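Local atomic coordinates of RNA-dependent RNA polymerase (Qualyub virus, PDB entry 6DX1), a protein that probably removes ubiquitin from its conjugates as the viral OTU cysteine protease domain of a nairovirus RNA polymerase protein. Residues 44-49 against 58-63; 67-72 against 87-92; 73-78 against 107-112. All blocks are in the same frame, centred on the assembly; numbering follows the deposited sequence.

Interaction 1 of 3, residues 44-49 against 58-63; sequences RAVSTF and IEVKNM
V60 meets helix 41-51 with both of its methyls, and the two do different work. With CG1 anti to the backbone N (chi1 -177°), this branch is carried to V46, where V60 CG1 lies 3.8 Å from V46 CG1 and 4.1 Å from V46 CB. The second branch, V60 CG2, rests against the S47 backbone, 3.8 Å from S47 N and 3.9 Å from S47 CA, with S47 CB hardly farther away. V46 is in the same state (chi1 177°), so that its own anti methyl makes the approach; the two valines meet at a slant. Here the backbones come to 6.4 Å between S47 CA and V60 CA, a close approach at a position with a small side chain. S47 OG turns away to bond to T53 O, just after the helix. L107 touches both V46 and V60, its CD1 methyl reaching the CG1 branch of each, making the patch part of a three-helix core. Apolar packing of this kind joins consecutive helices of the OTU fold; in the family, the first of them carries the nucleophilic cysteine near its N-terminal end, consistent with helix 41-51.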
loop_
_atom_site.group_PDB
_atom_site.type_symbol
_atom_site.label_atom_id
_atom_site.label_comp_id
_atom_site.label_asym_id
_atom_site.label_seq_id
_atom_site.Cartn_x
_atom_site.Cartn_y
_atom_site.Cartn_z
ATOM N N ARG A 44 -3.120 -5.077 7.727
ATOM C CA ARG A 44 -2.204 -5.612 8.728
ATOM C C ARG A 44 -0.786 -5.102 8.503
ATOM O O ARG A 44 -0.066 -4.795 9.463
ATOM C CB ARG A 44 -2.215 -7.142 8.682
ATOM C CG ARG A 44 -3.503 -7.756 9.177
ATOM C CD ARG A 44 -3.525 -9.260 8.935
ATOM N NE ARG A 44 -4.782 -9.780 9.462
ATOM C CZ ARG A 44 -5.013 -9.947 10.759
ATOM N NH1 ARG A 44 -4.053 -9.691 11.651
ATOM N NH2 ARG A 44 -6.191 -10.390 11.166
ATOM N N ALA A 45 -0.367 -5.014 7.239
ATOM C CA ALA A 45 0.970 -4.525 6.935
ATOM C C ALA A 45 1.098 -3.055 7.311
ATOM O O ALA A 45 2.097 -2.648 7.911
ATOM C CB ALA A 45 1.280 -4.742 5.448
ATOM N N VAL A 46 0.091 -2.244 6.971
ATOM C CA VAL A 46 0.149 -0.830 7.334
ATOM C C VAL A 46 0.083 -0.671 8.846
ATOM O O VAL A 46 0.776 0.179 9.427
ATOM C CB VAL A 46 -0.965 -0.043 6.623
ATOM C CG1 VAL A 46 -0.941 1.429 7.073
ATOM C CG2 VAL A 46 -0.790 -0.160 5.098
ATOM N N SER A 47 -0.735 -1.496 9.514
ATOM C CA SER A 47 -0.765 -1.482 10.976
ATOM C C SER A 47 0.615 -1.754 11.569
ATOM O O SER A 47 1.008 -1.129 12.563
ATOM C CB SER A 47 -1.784 -2.506 11.489
ATOM O OG SER A 47 -1.805 -2.520 12.919
ATOM N N THR A 48 1.371 -2.687 10.981
ATOM C CA THR A 48 2.713 -2.953 11.482
ATOM C C THR A 48 3.593 -1.713 11.373
ATOM O O THR A 48 4.380 -1.415 12.283
ATOM C CB THR A 48 3.320 -4.136 10.727
ATOM O OG1 THR A 48 2.433 -5.259 10.848
ATOM C CG2 THR A 48 4.678 -4.519 11.324
ATOM N N PHE A 49 3.439 -0.951 10.286
ATOM C CA PHE A 49 4.205 0.283 10.121
ATOM C C PHE A 49 3.839 1.320 11.180
ATOM O O PHE A 49 4.721 1.956 11.781
ATOM C CB PHE A 49 3.962 0.856 8.722
ATOM C CG PHE A 49 4.594 2.211 8.512
ATOM C CD1 PHE A 49 5.907 2.312 8.087
ATOM C CD2 PHE A 49 3.863 3.370 8.736
ATOM C CE1 PHE A 49 6.484 3.563 7.899
ATOM C CE2 PHE A 49 4.439 4.616 8.546
ATOM C CZ PHE A 49 5.749 4.703 8.133
ATOM N N ILE A 58 -7.872 -2.859 12.095
ATOM C CA ILE A 58 -9.183 -2.211 12.037
ATOM C C ILE A 58 -9.042 -0.696 12.105
ATOM O O ILE A 58 -9.772 0.043 11.431
ATOM C CB ILE A 58 -10.103 -2.728 13.160
ATOM C CG1 ILE A 58 -10.429 -4.199 12.928
ATOM C CG2 ILE A 58 -11.399 -1.898 13.204
ATOM C CD1 ILE A 58 -11.354 -4.426 11.767
ATOM N N GLU A 59 -8.119 -0.204 12.930
ATOM C CA GLU A 59 -7.916 1.240 12.994
ATOM C C GLU A 59 -7.450 1.797 11.657
ATOM O O GLU A 59 -7.767 2.943 11.320
ATOM C CB GLU A 59 -6.910 1.590 14.084
ATOM C CG GLU A 59 -7.426 1.354 15.500
ATOM C CD GLU A 59 -8.831 1.891 15.732
ATOM O OE1 GLU A 59 -9.609 1.204 16.433
ATOM O OE2 GLU A 59 -9.165 2.986 15.216
ATOM N N VAL A 60 -6.682 1.016 10.894
ATOM C CA VAL A 60 -6.285 1.476 9.566
ATOM C C VAL A 60 -7.500 1.540 8.652
ATOM O O VAL A 60 -7.672 2.505 7.897
ATOM C CB VAL A 60 -5.178 0.583 8.976
ATOM C CG1 VAL A 60 -4.720 1.128 7.618
ATOM C CG2 VAL A 60 -3.992 0.490 9.925
ATOM N N LYS A 61 -8.366 0.519 8.700
ATOM C CA LYS A 61 -9.593 0.574 7.906
ATOM C C LYS A 61 -10.423 1.785 8.299
ATOM O O LYS A 61 -10.948 2.496 7.432
ATOM C CB LYS A 61 -10.409 -0.714 8.080
ATOM C CG LYS A 61 -9.654 -1.965 7.662
ATOM C CD LYS A 61 -10.543 -3.209 7.606
ATOM C CE LYS A 61 -11.481 -3.161 6.404
ATOM N NZ LYS A 61 -12.271 -4.411 6.272
ATOM N N ASN A 62 -10.514 2.054 9.608
ATOM C CA ASN A 62 -11.268 3.202 10.107
ATOM C C ASN A 62 -10.712 4.514 9.565
ATOM O O ASN A 62 -11.472 5.398 9.153
ATOM C CB ASN A 62 -11.236 3.235 11.638
ATOM C CG ASN A 62 -12.162 2.227 12.276
ATOM O OD1 ASN A 62 -13.104 1.737 11.652
ATOM N ND2 ASN A 62 -11.903 1.919 13.548
ATOM N N MET A 63 -9.387 4.684 9.601
ATOM C CA MET A 63 -8.831 5.973 9.198
ATOM C C MET A 63 -8.987 6.190 7.699
ATOM O O MET A 63 -9.142 7.331 7.256
ATOM C CB MET A 63 -7.363 6.101 9.630
ATOM C CG MET A 63 -6.386 5.207 8.895
ATOM S SD MET A 63 -4.679 5.390 9.491
ATOM C CE MET A 63 -4.841 4.959 11.227
#

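Interaction 2 of 3, residues 67-72 against 87-92; sequences FAETNW and HYARES
A68 and Y88 join helix 57-70 to helix 85-92 within the helical part of the OTU fold, a helix-helix contact made of one small residue and one aromatic ring. The apolar part is A68 CB on Y88 CD2, 3.9 Å apart, with the methyl meeting the ring obliquely. The CA atoms of A68 and Y88 stay 7.7 Å apart. With CG set opposite the backbone N (chi1 173°), the ring runs across the flank of helix 57-70 and offers CD2 to A68 CB, its hydroxyl going on to helix 101-111. C64 and R65 of helix 57-70 also touch the tyrosine, and V102 and Y97 add further contacts. At the edge of the patch, the carboxylate of E69 reaches over A89, E69 OE1 being 4.4 Å from A89 CB, a looser contact than the first.

Among the polar groups, the hydroxyl of Y88 is bonded outside the two segments, to E103, which ties the tip of the ring to helix 101-111. The bonds of S92 are local: Y88 O accepts from S92 N and from S92 OG, the latter at 3.0 Å and tilted 32° from the carbonyl plane, and R65 bonds to S92 OG as well. The same hydroxyl oxygen, S92 OG, lies 4.0 Å above one face of the Y88 ring, offset towards its rim.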
loop_
_atom_site.group_PDB
_atom_site.type_symbol
_atom_site.label_atom_id
_atom_site.label_comp_id
_atom_site.label_asym_id
_atom_site.label_seq_id
_atom_site.Cartn_x
_atom_site.Cartn_y
_atom_site.Cartn_z
ATOM N N PHE A 67 -10.922 9.496 6.187
ATOM C CA PHE A 67 -10.330 10.406 5.208
ATOM C C PHE A 67 -11.167 10.468 3.936
ATOM O O PHE A 67 -11.251 11.522 3.293
ATOM C CB PHE A 67 -8.896 9.983 4.888
ATOM C CG PHE A 67 -8.104 11.028 4.146
ATOM C CD1 PHE A 67 -7.637 12.156 4.801
ATOM C CD2 PHE A 67 -7.814 10.868 2.797
ATOM C CE1 PHE A 67 -6.888 13.121 4.124
ATOM C CE2 PHE A 67 -7.067 11.828 2.116
ATOM C CZ PHE A 67 -6.606 12.952 2.782
ATOM N N ALA A 68 -11.783 9.353 3.546
ATOM C CA ALA A 68 -12.681 9.394 2.397
ATOM C C ALA A 68 -13.822 10.374 2.638
ATOM O O ALA A 68 -14.247 11.086 1.718
ATOM C CB ALA A 68 -13.224 7.997 2.096
ATOM N N GLU A 69 -14.322 10.436 3.875
ATOM C CA GLU A 69 -15.422 11.346 4.192
ATOM C C GLU A 69 -14.963 12.799 4.247
ATOM O O GLU A 69 -15.636 13.687 3.708
ATOM C CB GLU A 69 -16.070 10.939 5.514
ATOM C CG GLU A 69 -16.869 9.684 5.417
ATOM C CD GLU A 69 -16.933 8.947 6.719
ATOM O OE1 GLU A 69 -16.994 7.706 6.645
ATOM O OE2 GLU A 69 -16.912 9.587 7.807
ATOM N N THR A 70 -13.818 13.068 4.874
ATOM C CA THR A 70 -13.410 14.450 5.096
ATOM C C THR A 70 -12.701 15.051 3.889
ATOM O O THR A 70 -12.679 16.279 3.738
ATOM C CB THR A 70 -12.502 14.542 6.328
ATOM O OG1 THR A 70 -11.319 13.760 6.117
ATOM C CG2 THR A 70 -13.231 14.025 7.573
ATOM N N ASN A 71 -12.125 14.216 3.029
ATOM C CA ASN A 71 -11.240 14.679 1.967
ATOM C C ASN A 71 -11.577 14.006 0.641
ATOM O O ASN A 71 -10.690 13.765 -0.184
ATOM C CB ASN A 71 -9.775 14.435 2.339
ATOM C CG ASN A 71 -9.303 15.324 3.478
ATOM O OD1 ASN A 71 -9.734 15.173 4.624
ATOM N ND2 ASN A 71 -8.403 16.252 3.169
ATOM N N TRP A 72 -12.862 13.716 0.420
ATOM C CA TRP A 72 -13.293 12.992 -0.774
ATOM C C TRP A 72 -12.766 13.627 -2.053
ATOM O O TRP A 72 -12.380 12.919 -2.994
ATOM C CB TRP A 72 -14.820 12.932 -0.811
ATOM C CG TRP A 72 -15.391 12.154 -1.949
ATOM C CD1 TRP A 72 -16.064 12.658 -3.032
ATOM C CD2 TRP A 72 -15.371 10.731 -2.118
ATOM N NE1 TRP A 72 -16.456 11.636 -3.862
ATOM C CE2 TRP A 72 -16.051 10.444 -3.322
ATOM C CE3 TRP A 72 -14.851 9.670 -1.367
ATOM C CZ2 TRP A 72 -16.210 9.141 -3.800
ATOM C CZ3 TRP A 72 -15.015 8.375 -1.840
ATOM C CH2 TRP A 72 -15.688 8.125 -3.047
ATOM N N HIS A 87 -20.713 5.031 0.121
ATOM C CA HIS A 87 -20.543 3.799 -0.643
ATOM C C HIS A 87 -19.225 3.113 -0.290
ATOM O O HIS A 87 -19.191 1.896 -0.076
ATOM C CB HIS A 87 -20.625 4.107 -2.143
ATOM C CG HIS A 87 -20.440 2.914 -3.031
ATOM N ND1 HIS A 87 -20.045 3.024 -4.347
ATOM C CD2 HIS A 87 -20.599 1.591 -2.795
ATOM C CE1 HIS A 87 -19.958 1.819 -4.880
ATOM N NE2 HIS A 87 -20.292 0.931 -3.961
ATOM N N TYR A 88 -18.133 3.881 -0.203
ATOM C CA TYR A 88 -16.856 3.283 0.185
ATOM C C TYR A 88 -16.927 2.683 1.586
ATOM O O TYR A 88 -16.437 1.571 1.819
ATOM C CB TYR A 88 -15.727 4.317 0.109
ATOM C CG TYR A 88 -14.431 3.770 0.658
ATOM C CD1 TYR A 88 -13.757 2.771 -0.016
ATOM C CD2 TYR A 88 -13.919 4.214 1.874
ATOM C CE1 TYR A 88 -12.589 2.231 0.485
ATOM C CE2 TYR A 88 -12.743 3.682 2.391
ATOM C CZ TYR A 88 -12.091 2.683 1.685
ATOM O OH TYR A 88 -10.926 2.127 2.168
ATOM N N ALA A 89 -17.524 3.409 2.536
ATOM C CA ALA A 89 -17.624 2.901 3.903
ATOM C C ALA A 89 -18.425 1.608 3.944
ATOM O O ALA A 89 -18.061 0.664 4.657
ATOM C CB ALA A 89 -18.262 3.952 4.812
ATOM N N ARG A 90 -19.515 1.552 3.173
ATOM C CA ARG A 90 -20.360 0.365 3.133
ATOM C C ARG A 90 -19.586 -0.847 2.638
ATOM O O ARG A 90 -19.643 -1.920 3.248
ATOM C CB ARG A 90 -21.583 0.647 2.246
ATOM C CG ARG A 90 -22.384 -0.552 1.761
ATOM C CD ARG A 90 -23.635 -0.089 1.002
ATOM N NE ARG A 90 -23.988 1.302 1.331
ATOM C CZ ARG A 90 -24.038 2.292 0.435
ATOM N NH1 ARG A 90 -23.775 2.010 -0.828
ATOM N NH2 ARG A 90 -24.323 3.554 0.782
ATOM N N GLU A 91 -18.836 -0.691 1.547
ATOM C CA GLU A 91 -18.124 -1.826 0.973
ATOM C C GLU A 91 -16.912 -2.219 1.810
ATOM O O GLU A 91 -16.623 -3.411 1.964
ATOM C CB GLU A 91 -17.705 -1.509 -0.461
ATOM C CG GLU A 91 -18.885 -1.396 -1.415
ATOM C CD GLU A 91 -19.616 -2.712 -1.569
ATOM O OE1 GLU A 91 -18.945 -3.739 -1.793
ATOM O OE2 GLU A 91 -20.860 -2.721 -1.448
ATOM N N SER A 92 -16.179 -1.242 2.350
ATOM C CA SER A 92 -14.967 -1.587 3.078
ATOM C C SER A 92 -15.259 -2.243 4.420
ATOM O O SER A 92 -14.377 -2.905 4.975
ATOM C CB SER A 92 -14.088 -0.347 3.283
ATOM O OG SER A 92 -14.743 0.625 4.072
#

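Interaction 3 of 3, residues 73-78 against 107-112; sequences DELPGV and LSKLLK
K109 lays its side chain along L75 and over the turn at E74-P76, K109 CD resting 3.9 Å from L75 CD2 as the two chains slide past each other in opposite directions. With CG opposite the carbonyl carbon (chi1 -65°) and the rest extended, the lysine reaches from helix 101-111 to the E74 carbonyl. There K109 NZ donates to E74 O at 2.8 Å, in the carbonyl plane with a C=O...N angle of 156°. P76 CD flanks the same nitrogen, 3.5 Å from K109 NZ. K109 NZ also makes salt bridges to D15 and E105; E105 OE1 is shared by K109 NZ and the backbone N of G77 in the first turn of helix 76-79.

A second lysine works at the helix end. K112 NZ donates to K109 O at 2.7 Å, nearly in line with the carbonyl (167°), and to a water at 2.6 Å from K112 NZ; that water donates in turn to E74 OE1, while E74 OE2 accepts from N71 ND2. The water thus bridges charges that do not touch, E74 OE1 and K112 NZ being 4.8 Å apart. With two carboxylates and a carbonyl round K109 NZ, its positive charge is probably well compensated, which would favour the protonated form.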
loop_
_atom_site.group_PDB
_atom_site.type_symbol
_atom_site.label_atom_id
_atom_site.label_comp_id
_atom_site.label_asym_id
_atom_site.label_seq_id
_atom_site.Cartn_x
_atom_site.Cartn_y
_atom_site.Cartn_z
ATOM N N ASP A 73 -12.722 14.962 -2.099
ATOM C CA ASP A 73 -12.357 15.663 -3.325
ATOM C C ASP A 73 -10.932 15.371 -3.774
ATOM O O ASP A 73 -10.622 15.568 -4.952
ATOM C CB ASP A 73 -12.522 17.174 -3.147
ATOM C CG ASP A 73 -13.971 17.612 -3.178
ATOM O OD1 ASP A 73 -14.828 16.823 -3.636
ATOM O OD2 ASP A 73 -14.252 18.750 -2.744
ATOM N N GLU A 74 -10.060 14.923 -2.872
ATOM C CA GLU A 74 -8.664 14.678 -3.210
ATOM C C GLU A 74 -8.389 13.246 -3.654
ATOM O O GLU A 74 -7.220 12.863 -3.730
ATOM C CB GLU A 74 -7.749 14.994 -2.015
ATOM C CG GLU A 74 -8.080 16.261 -1.244
ATOM C CD GLU A 74 -7.267 16.384 0.042
ATOM O OE1 GLU A 74 -6.290 15.623 0.218
ATOM O OE2 GLU A 74 -7.613 17.234 0.881
ATOM N N LEU A 75 -9.416 12.442 -3.941
ATOM C CA LEU A 75 -9.252 10.999 -4.119
ATOM C C LEU A 75 -9.761 10.515 -5.479
ATOM O O LEU A 75 -10.642 9.649 -5.548
ATOM C CB LEU A 75 -9.966 10.259 -2.989
ATOM C CG LEU A 75 -9.428 10.531 -1.578
ATOM C CD1 LEU A 75 -10.372 9.938 -0.547
ATOM C CD2 LEU A 75 -8.018 9.962 -1.412
ATOM N N PRO A 76 -9.186 11.009 -6.583
ATOM C CA PRO A 76 -9.681 10.596 -7.912
ATOM C C PRO A 76 -9.555 9.111 -8.187
ATOM O O PRO A 76 -10.348 8.569 -8.968
ATOM C CB PRO A 76 -8.808 11.394 -8.893
ATOM C CG PRO A 76 -8.020 12.346 -8.085
ATOM C CD PRO A 76 -8.023 11.906 -6.670
ATOM N N GLY A 77 -8.550 8.439 -7.624
ATOM C CA GLY A 77 -8.459 7.004 -7.817
ATOM C C GLY A 77 -9.620 6.274 -7.177
ATOM O O GLY A 77 -10.210 5.375 -7.785
ATOM N N VAL A 78 -9.969 6.662 -5.944
ATOM C CA VAL A 78 -11.114 6.080 -5.251
ATOM C C VAL A 78 -12.387 6.310 -6.055
ATOM O O VAL A 78 -13.265 5.441 -6.113
ATOM C CB VAL A 78 -11.239 6.673 -3.834
ATOM C CG1 VAL A 78 -12.463 6.109 -3.110
ATOM C CG2 VAL A 78 -9.967 6.423 -3.019
ATOM N N LEU A 107 -4.077 6.357 1.944
ATOM C CA LEU A 107 -3.089 6.492 3.010
ATOM C C LEU A 107 -1.936 7.408 2.607
ATOM O O LEU A 107 -1.409 8.148 3.448
ATOM C CB LEU A 107 -2.569 5.113 3.419
ATOM C CG LEU A 107 -3.635 4.327 4.180
ATOM C CD1 LEU A 107 -3.318 2.843 4.137
ATOM C CD2 LEU A 107 -3.721 4.829 5.614
ATOM N N SER A 108 -1.514 7.369 1.337
ATOM C CA SER A 108 -0.446 8.280 0.912
ATOM C C SER A 108 -0.842 9.734 1.136
ATOM O O SER A 108 0.006 10.568 1.502
ATOM C CB SER A 108 -0.088 8.025 -0.560
ATOM O OG SER A 108 -1.112 8.478 -1.430
ATOM N N LYS A 109 -2.124 10.048 0.960
ATOM C CA LYS A 109 -2.605 11.418 1.077
ATOM C C LYS A 109 -2.973 11.790 2.506
ATOM O O LYS A 109 -2.795 12.948 2.903
ATOM C CB LYS A 109 -3.793 11.624 0.126
ATOM C CG LYS A 109 -3.355 11.483 -1.339
ATOM C CD LYS A 109 -4.509 11.481 -2.338
ATOM C CE LYS A 109 -3.964 11.554 -3.768
ATOM N NZ LYS A 109 -5.064 11.466 -4.792
ATOM N N LEU A 110 -3.457 10.826 3.295
ATOM C CA LEU A 110 -3.729 11.077 4.707
ATOM C C LEU A 110 -2.434 11.231 5.496
ATOM O O LEU A 110 -2.271 12.184 6.271
ATOM C CB LEU A 110 -4.569 9.933 5.287
ATOM C CG LEU A 110 -4.658 9.874 6.819
ATOM C CD1 LEU A 110 -5.452 11.029 7.383
ATOM C CD2 LEU A 110 -5.271 8.552 7.269
ATOM N N LEU A 111 -1.506 10.297 5.319
ATOM C CA LEU A 111 -0.279 10.280 6.103
ATOM C C LEU A 111 0.811 11.166 5.522
ATOM O O LEU A 111 1.815 11.401 6.200
ATOM C CB LEU A 111 0.246 8.843 6.226
ATOM C CG LEU A 111 -0.747 7.861 6.858
ATOM C CD1 LEU A 111 -0.243 6.443 6.693
ATOM C CD2 LEU A 111 -0.955 8.187 8.343
ATOM N N LYS A 112 0.635 11.649 4.287
ATOM C CA LYS A 112 1.616 12.498 3.611
ATOM C C LYS A 112 2.960 11.785 3.478
ATOM O O LYS A 112 4.026 12.331 3.774
ATOM C CB LYS A 112 1.761 13.843 4.331
ATOM C CG LYS A 112 0.450 14.608 4.447
ATOM C CD LYS A 112 -0.065 15.035 3.077
ATOM C CE LYS A 112 -1.115 16.132 3.190
ATOM N NZ LYS A 112 -2.506 15.623 3.187
HETATM O O HOH W 1 -4.766 16.728 2.421
#

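Overall arrangement
Interactions 1 and 2 share helix 57-70; interaction 3 joins the segment that follows it to helix 101-111. The centres of interactions 1 and 2 are about 15 Å apart, and K61 NZ to S92 O at 2.9 Å ties them. Interaction 3 lies about 11 Å from interaction 2, centre to centre, and packs on it through F67 CD1 to L110 CD1 (3.6 Å) and W72 CZ3 to V78 CG1 (3.6 Å). Helix 101-111 returns to interaction 1, with L107 CD1 4.0 Å from V46 CG1 and 4.1 Å from V60 CG1. Only interaction 1 has a segment on helix 41-51, which by family resemblance probably bears the nucleophile, though L107 of interaction 3 also packs against it.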